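Local coordinates for probable M18-family aminopeptidase 1 (Thermotoga maritima, PDB 2GLF), which probably acts as a zinc-dependent aminopeptidase of the M18 family, removing residues one at a time from the N-termini of peptides, at residues K5-H10 with E14-F19; R42-S47 with I73-V78; G120-Y125 with E182-I187; K295-I300 with F311-V316. All blocks are in the same frame, centred on the assembly; numbering follows the deposited sequence.

Contact 1. Residues K5-H10 with E14-F19; sequences KNVWHH and EEIEAF
Trp8 and Ile16 carry this contact, in which an N-terminal turn that includes an Asx turn packs against the first turns of helix 13-29. Ile16 sets two methyls against the benzene half of the indole, both from the same side: its CG2 lies 3.7 Å from Trp8 CH2, and its CD1 is 3.8 Å from Trp8 CE3. The approach is slanted, neither face-on nor edge-on. Ile16 can use both branches because CG2 stands anti to its backbone N while CG1 (chi1 -71°) lies beside that N. Val7 adds a looser touch on the same CD1 methyl. Were Trp8 an alanine, both methyls of Ile16 would probably lose their indole partner, leaving the turn held to the helix mainly by Val7. Farther out, Ala434 of helix 433-449 meets Val7 and Trp8, and Ile191 of the second subunit packs on the indole. Asn6 helps to set the turn: its OD1 accepts from Trp8 N at 2.9 Å in a bent bond, beside backbone bonds from His9 N and His10 N.

Contact 2. Residues R42-S47 with I73-V78; sequences RILDES and IAAFRV
One methyl of Leu44 does all the touching here. Its CD1 sits 3.7 Å from Ala75 CB and 4.0 Å from Ile73 CD1, so a single branch bridges two residues that project from the same side of strand 73-77. Leu44 and Ile73 meet tip to tip: the isoleucine holds CG1 anti to its backbone N (chi1 -175°) and extends fully to its CD1. Tyr65 of the neighbouring strand 64-67 touches all three and closes the packed side. The other side is looser and more polar. Asp45, on the exposed flank of the helix, makes a salt bridge with Lys41 and a hydrogen bond with the hydroxyl of the same Tyr65, which serves both sides. Beyond it the helix gives out, Glu46 being the first residue to leave helical angles. There Ser47 OG bonds back to Ile43 O at 3.1 Å. With Ile43 on Leu258 of helix 248-263, the helix lies over the large mixed sheet, consistent with the alpha/beta catalytic domain of the zinc exopeptidases.

Contact 3. Residues G120-Y125 with E182-I187; sequences GGIKKY and ENLMLI
Leu184 has the most surface buried here, and it works through one methyl: CD1 rests 3.8 Å from Lys124 CG and 4.2 Å from Ile122 CD1. Lys124 passes at roughly a right angle, offering the aliphatic root of its chain, whereas Ile122 comes end-on, methyl to methyl. A bend at chi3 (-59°) turns the rest of the Lys124 chain aside, and its NZ makes a salt bridge with Asp396 of the third subunit, so the buried lysine has greasy carbons against Leu184 and its charge matched across a subunit boundary. Leu98 of strand 97-108 touches both Ile122 and Leu184. Leu184 is the centre of an inverse gamma turn, and its carbonyl O accepts from Thr116 OG1. On the other side, Gly121 O takes a hydrogen bond from ND1 of His425, a manganese ligand. The contact thus joins the turn leading into strand 185-189, outermost in its sheet within this chain, to a loop in the second shell of the metal site, beside subunit interfaces.

Contact 4. Residues K295-I300 with F311-V316; sequences KALRQI and FVLDEV
Helices 292-303 and 310-318 cross steeply, their short segments making an angle of 108° between N-to-C directions and approaching to 10.5 Å between axes, with Arg298 and Leu313 nearest in the backbone. Leu313 is the central side chain and sends its two methyls to different neighbours. CD1 meets Arg298, lying 3.8 Å from CG and 3.5 Å from NH1, so it fits in the bend of the arginine chain; this torsion, chi3 (-72°), brings the guanidinium round to that methyl, which it meets at a slant. CD2 turns to Leu297, coming within 4.1 Å of its CB. One turn farther along, Val316 CG1 makes a looser contact with Leu297 CD1 at 4.4 Å. Leu301, also on the first helix, touches both Leu313 and Val316. The polar end of Arg298 is engaged beyond Leu313: NH1 forms a salt bridge with Glu310, and NH2 with Asp314 of the third subunit. Arg298 therefore does two jobs, its chain packing within the helix pair and its charge joining subunits; the two carboxylates probably offset the cost of burying its charge.

Overall arrangement
Following the chain, contact 1 closes the shortest loop, folding the N-terminal turn back on helix 13-29. Helix 33-45 comes next, and contact 2 closes a loop through strand 64-67 to strand 73-77. Contact 3 joins the loop after strand 111-119 to the turn leading into strand 185-189, about 35 Å from contact 2 between centres and across the chain's centre from it. Contact 4 pairs two successive helices. All four loops run in series, with none enclosing or crossing another. Contacts 2 and 4 alone touch: Phe76 and Val78 pack on helix 292-303, Phe76 CD1 lying 3.6 Å from Ile300 CD1, so the strand has a helix on each side. Contacts 1, 3 and 4 also reach neighbouring subunits.

Contact 1. Residues K5-H10 with E14-F19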
loop_
_atom_site.group_PDB
_atom_site.type_symbol
_atom_site.label_atom_id
_atom_site.label_comp_id
_atom_site.label_asym_id
_atom_site.label_seq_id
_atom_site.Cartn_x
_atom_site.Cartn_y
_atom_site.Cartn_z
ATOM N N LYS A 5 -47.543 19.074 0.599
ATOM C CA LYS A 5 -48.485 19.161 -0.511
ATOM C C LYS A 5 -47.755 19.311 -1.835
ATOM O O LYS A 5 -46.631 19.814 -1.876
ATOM C CB LYS A 5 -49.411 20.369 -0.349
ATOM C CG LYS A 5 -50.258 20.380 0.896
ATOM C CD LYS A 5 -51.207 21.566 0.869
ATOM C CE LYS A 5 -52.011 21.656 2.150
ATOM N NZ LYS A 5 -52.731 20.382 2.423
ATOM N N ASN A 6 -48.405 18.890 -2.918
ATOM C CA ASN A 6 -47.811 19.016 -4.238
ATOM C C ASN A 6 -48.416 20.220 -4.942
ATOM O O ASN A 6 -49.628 20.289 -5.162
ATOM C CB ASN A 6 -48.040 17.753 -5.072
ATOM C CG ASN A 6 -47.257 17.769 -6.379
ATOM O OD1 ASN A 6 -47.585 18.514 -7.305
ATOM N ND2 ASN A 6 -46.205 16.955 -6.452
ATOM N N VAL A 7 -47.561 21.171 -5.296
ATOM C CA VAL A 7 -48.017 22.373 -5.968
ATOM C C VAL A 7 -48.958 22.105 -7.145
ATOM O O VAL A 7 -49.952 22.809 -7.307
ATOM C CB VAL A 7 -46.819 23.214 -6.438
ATOM C CG1 VAL A 7 -47.297 24.408 -7.242
ATOM C CG2 VAL A 7 -46.029 23.682 -5.224
ATOM N N TRP A 8 -48.665 21.088 -7.954
ATOM C CA TRP A 8 -49.518 20.778 -9.106
ATOM C C TRP A 8 -50.977 20.527 -8.729
ATOM O O TRP A 8 -51.870 20.695 -9.560
ATOM C CB TRP A 8 -48.983 19.565 -9.885
ATOM C CG TRP A 8 -47.659 19.814 -10.552
ATOM C CD1 TRP A 8 -46.434 19.404 -10.114
ATOM C CD2 TRP A 8 -47.422 20.581 -11.741
ATOM N NE1 TRP A 8 -45.448 19.869 -10.950
ATOM C CE2 TRP A 8 -46.025 20.595 -11.959
ATOM C CE3 TRP A 8 -48.253 21.260 -12.641
ATOM C CZ2 TRP A 8 -45.438 21.262 -13.043
ATOM C CZ3 TRP A 8 -47.672 21.922 -13.716
ATOM C CH2 TRP A 8 -46.274 21.917 -13.907
ATOM N N HIS A 9 -51.216 20.134 -7.482
ATOM C CA HIS A 9 -52.575 19.873 -7.020
ATOM C C HIS A 9 -53.212 21.074 -6.321
ATOM O O HIS A 9 -54.307 20.963 -5.770
ATOM C CB HIS A 9 -52.583 18.685 -6.061
ATOM C CG HIS A 9 -52.276 17.376 -6.716
ATOM N ND1 HIS A 9 -52.079 16.216 -5.998
ATOM C CD2 HIS A 9 -52.149 17.038 -8.021
ATOM C CE1 HIS A 9 -51.843 15.219 -6.833
ATOM N NE2 HIS A 9 -51.881 15.692 -8.066
ATOM N N HIS A 10 -52.536 22.220 -6.339
ATOM C CA HIS A 10 -53.065 23.408 -5.683
ATOM C C HIS A 10 -52.831 24.716 -6.435
ATOM O O HIS A 10 -53.170 25.779 -5.915
ATOM C CB HIS A 10 -52.454 23.562 -4.288
ATOM C CG HIS A 10 -52.674 22.390 -3.388
ATOM N ND1 HIS A 10 -53.929 21.938 -3.046
ATOM C CD2 HIS A 10 -51.796 21.591 -2.736
ATOM C CE1 HIS A 10 -53.816 20.912 -2.221
ATOM N NE2 HIS A 10 -52.531 20.681 -2.017
ATOM N N GLU A 14 -52.626 26.265 -16.189
ATOM C CA GLU A 14 -52.548 27.468 -17.011
ATOM C C GLU A 14 -51.650 28.576 -16.453
ATOM O O GLU A 14 -50.889 29.196 -17.200
ATOM C CB GLU A 14 -53.955 28.022 -17.285
ATOM C CG GLU A 14 -55.009 27.668 -16.245
ATOM C CD GLU A 14 -55.600 26.280 -16.445
ATOM O OE1 GLU A 14 -56.404 25.842 -15.595
ATOM O OE2 GLU A 14 -55.268 25.630 -17.457
ATOM N N GLU A 15 -51.722 28.832 -15.151
ATOM C CA GLU A 15 -50.890 29.880 -14.574
ATOM C C GLU A 15 -49.417 29.474 -14.506
ATOM O O GLU A 15 -48.532 30.304 -14.692
ATOM C CB GLU A 15 -51.406 30.278 -13.184
ATOM C CG GLU A 15 -52.761 30.978 -13.217
ATOM C CD GLU A 15 -53.187 31.528 -11.867
ATOM O OE1 GLU A 15 -52.497 32.423 -11.338
ATOM O OE2 GLU A 15 -54.217 31.070 -11.332
ATOM N N ILE A 16 -49.157 28.195 -14.250
ATOM C CA ILE A 16 -47.792 27.681 -14.165
ATOM C C ILE A 16 -47.146 27.701 -15.547
ATOM O O ILE A 16 -46.050 28.227 -15.719
ATOM C CB ILE A 16 -47.786 26.234 -13.603
ATOM C CG1 ILE A 16 -48.154 26.258 -12.112
ATOM C CG2 ILE A 16 -46.433 25.582 -13.830
ATOM C CD1 ILE A 16 -48.497 24.910 -11.543
ATOM N N GLU A 17 -47.833 27.130 -16.533
ATOM C CA GLU A 17 -47.329 27.102 -17.902
ATOM C C GLU A 17 -46.989 28.499 -18.398
ATOM O O GLU A 17 -45.896 28.741 -18.921
ATOM C CB GLU A 17 -48.364 26.478 -18.837
ATOM C CG GLU A 17 -48.230 24.989 -18.968
ATOM C CD GLU A 17 -46.843 24.599 -19.420
ATOM O OE1 GLU A 17 -46.406 25.101 -20.478
ATOM O OE2 GLU A 17 -46.191 23.799 -18.715
ATOM N N ALA A 18 -47.935 29.419 -18.235
ATOM C CA ALA A 18 -47.742 30.795 -18.668
ATOM C C ALA A 18 -46.496 31.379 -18.016
ATOM O O ALA A 18 -45.629 31.914 -18.699
ATOM C CB ALA A 18 -48.959 31.630 -18.304
ATOM N N PHE A 19 -46.411 31.244 -16.696
ATOM C CA PHE A 19 -45.292 31.774 -15.936
ATOM C C PHE A 19 -43.953 31.136 -16.285
ATOM O O PHE A 19 -42.911 31.799 -16.220
ATOM C CB PHE A 19 -45.540 31.617 -14.435
ATOM C CG PHE A 19 -44.586 32.408 -13.594
ATOM C CD1 PHE A 19 -44.695 33.792 -13.518
ATOM C CD2 PHE A 19 -43.538 31.783 -12.933
ATOM C CE1 PHE A 19 -43.772 34.545 -12.801
ATOM C CE2 PHE A 19 -42.610 32.522 -12.214
ATOM C CZ PHE A 19 -42.725 33.909 -12.147
#

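Contact 2. Residues R42-S47 with I73-V78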
loop_
_atom_site.group_PDB
_atom_site.type_symbol
_atom_site.label_atom_id
_atom_site.label_comp_id
_atom_site.label_asym_id
_atom_site.label_seq_id
_atom_site.Cartn_x
_atom_site.Cartn_y
_atom_site.Cartn_z
ATOM N N ARG A 42 -34.023 46.666 -18.454
ATOM C CA ARG A 42 -35.051 46.846 -19.476
ATOM C C ARG A 42 -36.431 46.622 -18.875
ATOM O O ARG A 42 -37.320 47.458 -19.017
ATOM C CB ARG A 42 -34.832 45.861 -20.630
ATOM C CG ARG A 42 -36.061 45.643 -21.497
ATOM C CD ARG A 42 -35.857 44.520 -22.482
ATOM N NE ARG A 42 -37.108 43.816 -22.744
ATOM C CZ ARG A 42 -37.722 43.033 -21.862
ATOM N NH1 ARG A 42 -37.200 42.851 -20.656
ATOM N NH2 ARG A 42 -38.861 42.431 -22.177
ATOM N N ILE A 43 -36.605 45.480 -18.217
ATOM C CA ILE A 43 -37.869 45.142 -17.573
ATOM C C ILE A 43 -38.249 46.250 -16.596
ATOM O O ILE A 43 -39.415 46.634 -16.494
ATOM C CB ILE A 43 -37.748 43.815 -16.795
ATOM C CG1 ILE A 43 -37.662 42.652 -17.780
ATOM C CG2 ILE A 43 -38.919 43.656 -15.823
ATOM C CD1 ILE A 43 -37.416 41.320 -17.123
ATOM N N LEU A 44 -37.252 46.757 -15.878
ATOM C CA LEU A 44 -37.472 47.823 -14.914
ATOM C C LEU A 44 -37.742 49.166 -15.592
ATOM O O LEU A 44 -38.433 50.016 -15.034
ATOM C CB LEU A 44 -36.265 47.955 -13.978
ATOM C CG LEU A 44 -36.076 46.856 -12.928
ATOM C CD1 LEU A 44 -34.812 47.126 -12.110
ATOM C CD2 LEU A 44 -37.308 46.798 -12.022
ATOM N N ASP A 45 -37.194 49.372 -16.786
ATOM C CA ASP A 45 -37.428 50.627 -17.474
ATOM C C ASP A 45 -38.889 50.704 -17.871
ATOM O O ASP A 45 -39.477 51.782 -17.858
ATOM C CB ASP A 45 -36.491 50.779 -18.662
ATOM C CG ASP A 45 -35.075 51.102 -18.226
ATOM O OD1 ASP A 45 -34.926 51.831 -17.223
ATOM O OD2 ASP A 45 -34.117 50.640 -18.877
ATOM N N GLU A 46 -39.476 49.564 -18.227
ATOM C CA GLU A 46 -40.910 49.524 -18.498
ATOM C C GLU A 46 -41.348 49.478 -17.029
ATOM O O GLU A 46 -40.549 49.798 -16.152
ATOM C CB GLU A 46 -41.311 48.225 -19.179
ATOM C CG GLU A 46 -40.466 47.844 -20.363
ATOM C CD GLU A 46 -40.890 46.508 -20.948
ATOM O OE1 GLU A 46 -40.948 45.516 -20.191
ATOM O OE2 GLU A 46 -41.165 46.448 -22.164
ATOM N N SER A 47 -42.569 49.074 -16.721
ATOM C CA SER A 47 -42.956 49.025 -15.309
ATOM C C SER A 47 -42.885 50.404 -14.647
ATOM O O SER A 47 -43.504 50.634 -13.609
ATOM C CB SER A 47 -42.046 48.059 -14.542
ATOM O OG SER A 47 -42.128 46.750 -15.072
ATOM N N ILE A 73 -27.359 45.126 -9.640
ATOM C CA ILE A 73 -28.431 46.095 -9.725
ATOM C C ILE A 73 -29.455 45.907 -8.614
ATOM O O ILE A 73 -29.986 44.815 -8.408
ATOM C CB ILE A 73 -29.114 46.010 -11.107
ATOM C CG1 ILE A 73 -30.157 47.114 -11.251
ATOM C CG2 ILE A 73 -29.734 44.635 -11.297
ATOM C CD1 ILE A 73 -30.830 47.133 -12.607
ATOM N N ALA A 74 -29.709 46.984 -7.883
ATOM C CA ALA A 74 -30.669 46.964 -6.793
ATOM C C ALA A 74 -31.904 47.762 -7.213
ATOM O O ALA A 74 -31.793 48.858 -7.757
ATOM C CB ALA A 74 -30.044 47.566 -5.542
ATOM N N ALA A 75 -33.081 47.199 -6.976
ATOM C CA ALA A 75 -34.319 47.870 -7.336
ATOM C C ALA A 75 -35.207 48.016 -6.114
ATOM O O ALA A 75 -35.480 47.040 -5.422
ATOM C CB ALA A 75 -35.049 47.084 -8.408
ATOM N N PHE A 76 -35.652 49.238 -5.845
ATOM C CA PHE A 76 -36.518 49.465 -4.703
ATOM C C PHE A 76 -37.864 50.034 -5.110
ATOM O O PHE A 76 -38.071 50.476 -6.243
ATOM C CB PHE A 76 -35.880 50.432 -3.700
ATOM C CG PHE A 76 -34.499 50.048 -3.275
ATOM C CD1 PHE A 76 -33.383 50.634 -3.876
ATOM C CD2 PHE A 76 -34.302 49.090 -2.281
ATOM C CE1 PHE A 76 -32.098 50.270 -3.495
ATOM C CE2 PHE A 76 -33.016 48.718 -1.893
ATOM C CZ PHE A 76 -31.913 49.306 -2.499
ATOM N N ARG A 77 -38.780 49.988 -4.155
ATOM C CA ARG A 77 -40.116 50.538 -4.293
ATOM C C ARG A 77 -40.352 51.149 -2.921
ATOM O O ARG A 77 -41.069 50.592 -2.089
ATOM C CB ARG A 77 -41.151 49.447 -4.601
ATOM C CG ARG A 77 -41.182 49.047 -6.060
ATOM C CD ARG A 77 -42.308 48.079 -6.355
ATOM N NE ARG A 77 -43.615 48.662 -6.067
ATOM C CZ ARG A 77 -44.766 47.994 -6.139
ATOM N NH1 ARG A 77 -44.778 46.716 -6.491
ATOM N NH2 ARG A 77 -45.908 48.603 -5.843
ATOM N N VAL A 78 -39.681 52.274 -2.679
ATOM C CA VAL A 78 -39.802 52.987 -1.418
ATOM C C VAL A 78 -41.245 53.447 -1.357
ATOM O O VAL A 78 -41.745 54.070 -2.297
ATOM C CB VAL A 78 -38.864 54.197 -1.371
ATOM C CG1 VAL A 78 -39.062 54.949 -0.081
ATOM C CG2 VAL A 78 -37.425 53.734 -1.487
#

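Contact 3. Residues G120-Y125 with E182-I187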
loop_
_atom_site.group_PDB
_atom_site.type_symbol
_atom_site.label_atom_id
_atom_site.label_comp_id
_atom_site.label_asym_id
_atom_site.label_seq_id
_atom_site.Cartn_x
_atom_site.Cartn_y
_atom_site.Cartn_z
ATOM N N GLY A 120 -15.935 29.736 -10.553
ATOM C CA GLY A 120 -16.870 29.040 -9.687
ATOM C C GLY A 120 -16.688 27.529 -9.624
ATOM O O GLY A 120 -15.707 26.979 -10.142
ATOM N N GLY A 121 -17.654 26.857 -9.002
ATOM C CA GLY A 121 -17.587 25.418 -8.850
ATOM C C GLY A 121 -18.135 24.543 -9.963
ATOM O O GLY A 121 -19.049 23.759 -9.731
ATOM N N ILE A 122 -17.582 24.663 -11.166
ATOM C CA ILE A 122 -18.008 23.831 -12.294
ATOM C C ILE A 122 -17.480 22.423 -12.010
ATOM O O ILE A 122 -16.521 22.277 -11.255
ATOM C CB ILE A 122 -17.362 24.295 -13.624
ATOM C CG1 ILE A 122 -15.850 24.025 -13.586
ATOM C CG2 ILE A 122 -17.626 25.770 -13.851
ATOM C CD1 ILE A 122 -15.128 24.283 -14.884
ATOM N N LYS A 123 -18.076 21.389 -12.596
ATOM C CA LYS A 123 -17.549 20.052 -12.356
ATOM C C LYS A 123 -16.349 19.779 -13.246
ATOM O O LYS A 123 -15.456 19.012 -12.873
ATOM C CB LYS A 123 -18.606 18.970 -12.547
ATOM C CG LYS A 123 -19.277 18.597 -11.235
ATOM C CD LYS A 123 -19.864 17.208 -11.275
ATOM C CE LYS A 123 -20.319 16.789 -9.899
ATOM N NZ LYS A 123 -20.812 15.398 -9.905
ATOM N N LYS A 124 -16.334 20.401 -14.420
ATOM C CA LYS A 124 -15.211 20.285 -15.350
ATOM C C LYS A 124 -15.387 19.252 -16.446
ATOM O O LYS A 124 -15.274 19.584 -17.630
ATOM C CB LYS A 124 -13.907 20.027 -14.581
ATOM C CG LYS A 124 -12.663 20.640 -15.199
ATOM C CD LYS A 124 -11.561 20.773 -14.162
ATOM C CE LYS A 124 -12.018 21.650 -13.004
ATOM N NZ LYS A 124 -10.958 21.915 -11.983
ATOM N N TYR A 125 -15.651 18.002 -16.082
ATOM C CA TYR A 125 -15.848 17.012 -17.126
ATOM C C TYR A 125 -17.153 17.312 -17.859
ATOM O O TYR A 125 -17.407 16.772 -18.934
ATOM C CB TYR A 125 -15.849 15.582 -16.564
ATOM C CG TYR A 125 -16.844 15.304 -15.467
ATOM C CD1 TYR A 125 -16.451 15.309 -14.133
ATOM C CD2 TYR A 125 -18.175 15.008 -15.762
ATOM C CE1 TYR A 125 -17.360 15.022 -13.113
ATOM C CE2 TYR A 125 -19.091 14.721 -14.752
ATOM C CZ TYR A 125 -18.678 14.726 -13.430
ATOM O OH TYR A 125 -19.567 14.415 -12.428
ATOM N N GLU A 182 -6.337 23.729 -17.097
ATOM C CA GLU A 182 -5.460 24.217 -18.157
ATOM C C GLU A 182 -5.806 23.701 -19.554
ATOM O O GLU A 182 -5.414 24.303 -20.556
ATOM C CB GLU A 182 -4.008 23.866 -17.839
ATOM C CG GLU A 182 -3.273 24.916 -17.038
ATOM C CD GLU A 182 -3.176 26.243 -17.766
ATOM O OE1 GLU A 182 -2.836 26.249 -18.968
ATOM O OE2 GLU A 182 -3.434 27.286 -17.132
ATOM N N ASN A 183 -6.537 22.594 -19.621
ATOM C CA ASN A 183 -6.911 22.013 -20.903
ATOM C C ASN A 183 -8.293 22.419 -21.395
ATOM O O ASN A 183 -8.728 21.956 -22.441
ATOM C CB ASN A 183 -6.841 20.482 -20.854
ATOM C CG ASN A 183 -5.428 19.964 -20.680
ATOM O OD1 ASN A 183 -4.471 20.576 -21.144
ATOM N ND2 ASN A 183 -5.295 18.816 -20.026
ATOM N N LEU A 184 -8.995 23.260 -20.648
ATOM C CA LEU A 184 -10.320 23.691 -21.083
ATOM C C LEU A 184 -10.126 24.836 -22.074
ATOM O O LEU A 184 -10.281 26.007 -21.733
ATOM C CB LEU A 184 -11.152 24.145 -19.877
ATOM C CG LEU A 184 -11.353 23.023 -18.849
ATOM C CD1 LEU A 184 -11.998 23.548 -17.577
ATOM C CD2 LEU A 184 -12.208 21.933 -19.477
HETATM N N MSE A 185 -9.770 24.481 -23.305
HETATM C CA MSE A 185 -9.535 25.465 -24.350
HETATM C C MSE A 185 -10.452 25.207 -25.536
HETATM O O MSE A 185 -10.519 24.085 -26.034
HETATM C CB MSE A 185 -8.084 25.378 -24.810
HETATM C CG MSE A 185 -7.151 24.859 -23.732
HETATM SE SE MSE A 185 -5.278 24.953 -24.203
HETATM C CE MSE A 185 -5.170 23.404 -25.355
ATOM N N LEU A 186 -11.166 26.230 -25.993
ATOM C CA LEU A 186 -12.036 26.030 -27.146
ATOM C C LEU A 186 -11.222 26.212 -28.416
ATOM O O LEU A 186 -10.229 26.948 -28.439
ATOM C CB LEU A 186 -13.226 27.006 -27.153
ATOM C CG LEU A 186 -13.374 28.086 -26.085
ATOM C CD1 LEU A 186 -14.594 28.926 -26.401
ATOM C CD2 LEU A 186 -13.496 27.457 -24.710
ATOM N N ILE A 187 -11.643 25.524 -29.471
ATOM C CA ILE A 187 -10.967 25.614 -30.754
ATOM C C ILE A 187 -11.334 26.937 -31.432
ATOM O O ILE A 187 -12.504 27.212 -31.691
ATOM C CB ILE A 187 -11.361 24.430 -31.654
ATOM C CG1 ILE A 187 -10.986 23.118 -30.958
ATOM C CG2 ILE A 187 -10.658 24.539 -32.994
ATOM C CD1 ILE A 187 -11.290 21.875 -31.758
#

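Contact 4. Residues K295-I300 with F311-V316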
loop_
_atom_site.group_PDB
_atom_site.type_symbol
_atom_site.label_atom_id
_atom_site.label_comp_id
_atom_site.label_asym_id
_atom_site.label_seq_id
_atom_site.Cartn_x
_atom_site.Cartn_y
_atom_site.Cartn_z
ATOM N N LYS A 295 -24.660 51.841 0.293
ATOM C CA LYS A 295 -24.519 53.096 -0.423
ATOM C C LYS A 295 -25.845 53.387 -1.105
ATOM O O LYS A 295 -26.216 54.545 -1.295
ATOM C CB LYS A 295 -23.406 52.998 -1.465
ATOM C CG LYS A 295 -23.361 54.165 -2.427
ATOM C CD LYS A 295 -22.118 54.119 -3.280
ATOM C CE LYS A 295 -22.292 54.950 -4.529
ATOM N NZ LYS A 295 -23.341 54.377 -5.422
ATOM N N ALA A 296 -26.558 52.324 -1.466
ATOM C CA ALA A 296 -27.860 52.447 -2.118
ATOM C C ALA A 296 -28.908 52.897 -1.116
ATOM O O ALA A 296 -29.787 53.689 -1.443
ATOM C CB ALA A 296 -28.275 51.112 -2.727
ATOM N N LEU A 297 -28.812 52.384 0.105
ATOM C CA LEU A 297 -29.766 52.740 1.143
ATOM C C LEU A 297 -29.507 54.139 1.704
ATOM O O LEU A 297 -30.444 54.883 1.989
ATOM C CB LEU A 297 -29.745 51.688 2.262
ATOM C CG LEU A 297 -30.205 50.285 1.841
ATOM C CD1 LEU A 297 -30.474 49.453 3.079
ATOM C CD2 LEU A 297 -31.469 50.359 0.999
ATOM N N ARG A 298 -28.236 54.499 1.854
ATOM C CA ARG A 298 -27.892 55.821 2.362
ATOM C C ARG A 298 -28.388 56.905 1.404
ATOM O O ARG A 298 -28.902 57.938 1.835
ATOM C CB ARG A 298 -26.375 55.949 2.557
ATOM C CG ARG A 298 -25.873 55.422 3.888
ATOM C CD ARG A 298 -24.438 55.869 4.137
ATOM N NE ARG A 298 -23.487 55.178 3.271
ATOM C CZ ARG A 298 -22.988 53.970 3.519
ATOM N NH1 ARG A 298 -23.341 53.314 4.614
ATOM N NH2 ARG A 298 -22.142 53.411 2.666
ATOM N N GLN A 299 -28.237 56.670 0.104
ATOM C CA GLN A 299 -28.684 57.639 -0.886
ATOM C C GLN A 299 -30.168 57.910 -0.680
ATOM O O GLN A 299 -30.607 59.058 -0.676
ATOM C CB GLN A 299 -28.448 57.106 -2.297
ATOM C CG GLN A 299 -28.796 58.096 -3.392
ATOM C CD GLN A 299 -28.026 59.400 -3.269
ATOM O OE1 GLN A 299 -26.794 59.408 -3.235
ATOM N NE2 GLN A 299 -28.753 60.512 -3.203
ATOM N N ILE A 300 -30.930 56.839 -0.497
ATOM C CA ILE A 300 -32.364 56.946 -0.289
ATOM C C ILE A 300 -32.664 57.650 1.035
ATOM O O ILE A 300 -33.611 58.435 1.127
ATOM C CB ILE A 300 -33.025 55.540 -0.306
ATOM C CG1 ILE A 300 -32.939 54.958 -1.723
ATOM C CG2 ILE A 300 -34.486 55.621 0.177
ATOM C CD1 ILE A 300 -33.470 53.548 -1.839
ATOM N N PHE A 311 -26.231 56.434 11.492
ATOM C CA PHE A 311 -27.015 56.196 12.702
ATOM C C PHE A 311 -28.465 55.847 12.375
ATOM O O PHE A 311 -29.105 55.069 13.088
ATOM C CB PHE A 311 -26.984 57.431 13.600
ATOM C CG PHE A 311 -27.953 57.366 14.748
ATOM C CD1 PHE A 311 -27.826 56.388 15.728
ATOM C CD2 PHE A 311 -28.997 58.279 14.845
ATOM C CE1 PHE A 311 -28.727 56.323 16.788
ATOM C CE2 PHE A 311 -29.900 58.221 15.898
ATOM C CZ PHE A 311 -29.765 57.242 16.871
ATOM N N VAL A 312 -28.981 56.446 11.307
ATOM C CA VAL A 312 -30.347 56.190 10.869
ATOM C C VAL A 312 -30.404 54.811 10.215
ATOM O O VAL A 312 -31.414 54.109 10.298
ATOM C CB VAL A 312 -30.808 57.237 9.850
ATOM C CG1 VAL A 312 -32.283 57.040 9.543
ATOM C CG2 VAL A 312 -30.535 58.637 10.388
ATOM N N LEU A 313 -29.307 54.436 9.563
ATOM C CA LEU A 313 -29.198 53.138 8.912
ATOM C C LEU A 313 -29.385 52.038 9.942
ATOM O O LEU A 313 -29.999 51.009 9.655
ATOM C CB LEU A 313 -27.824 52.974 8.278
ATOM C CG LEU A 313 -27.761 52.947 6.757
ATOM C CD1 LEU A 313 -26.340 52.614 6.350
ATOM C CD2 LEU A 313 -28.742 51.916 6.202
ATOM N N ASP A 314 -28.835 52.257 11.136
ATOM C CA ASP A 314 -28.950 51.285 12.210
ATOM C C ASP A 314 -30.389 50.810 12.314
ATOM O O ASP A 314 -30.657 49.614 12.215
ATOM C CB ASP A 314 -28.526 51.893 13.545
ATOM C CG ASP A 314 -27.028 52.042 13.670
ATOM O OD1 ASP A 314 -26.308 51.165 13.147
ATOM O OD2 ASP A 314 -26.573 53.021 14.307
ATOM N N GLU A 315 -31.312 51.752 12.507
ATOM C CA GLU A 315 -32.725 51.411 12.629
ATOM C C GLU A 315 -33.193 50.780 11.331
ATOM O O GLU A 315 -33.845 49.736 11.345
ATOM C CB GLU A 315 -33.572 52.651 12.925
ATOM C CG GLU A 315 -35.042 52.330 13.186
ATOM C CD GLU A 315 -35.911 53.570 13.346
ATOM O OE1 GLU A 315 -37.121 53.423 13.636
ATOM O OE2 GLU A 315 -35.390 54.692 13.178
ATOM N N VAL A 316 -32.859 51.416 10.211
ATOM C CA VAL A 316 -33.248 50.895 8.910
ATOM C C VAL A 316 -32.898 49.411 8.863
ATOM O O VAL A 316 -33.786 48.569 8.711
ATOM C CB VAL A 316 -32.526 51.641 7.749
ATOM C CG1 VAL A 316 -32.944 51.051 6.408
ATOM C CG2 VAL A 316 -32.861 53.131 7.789
#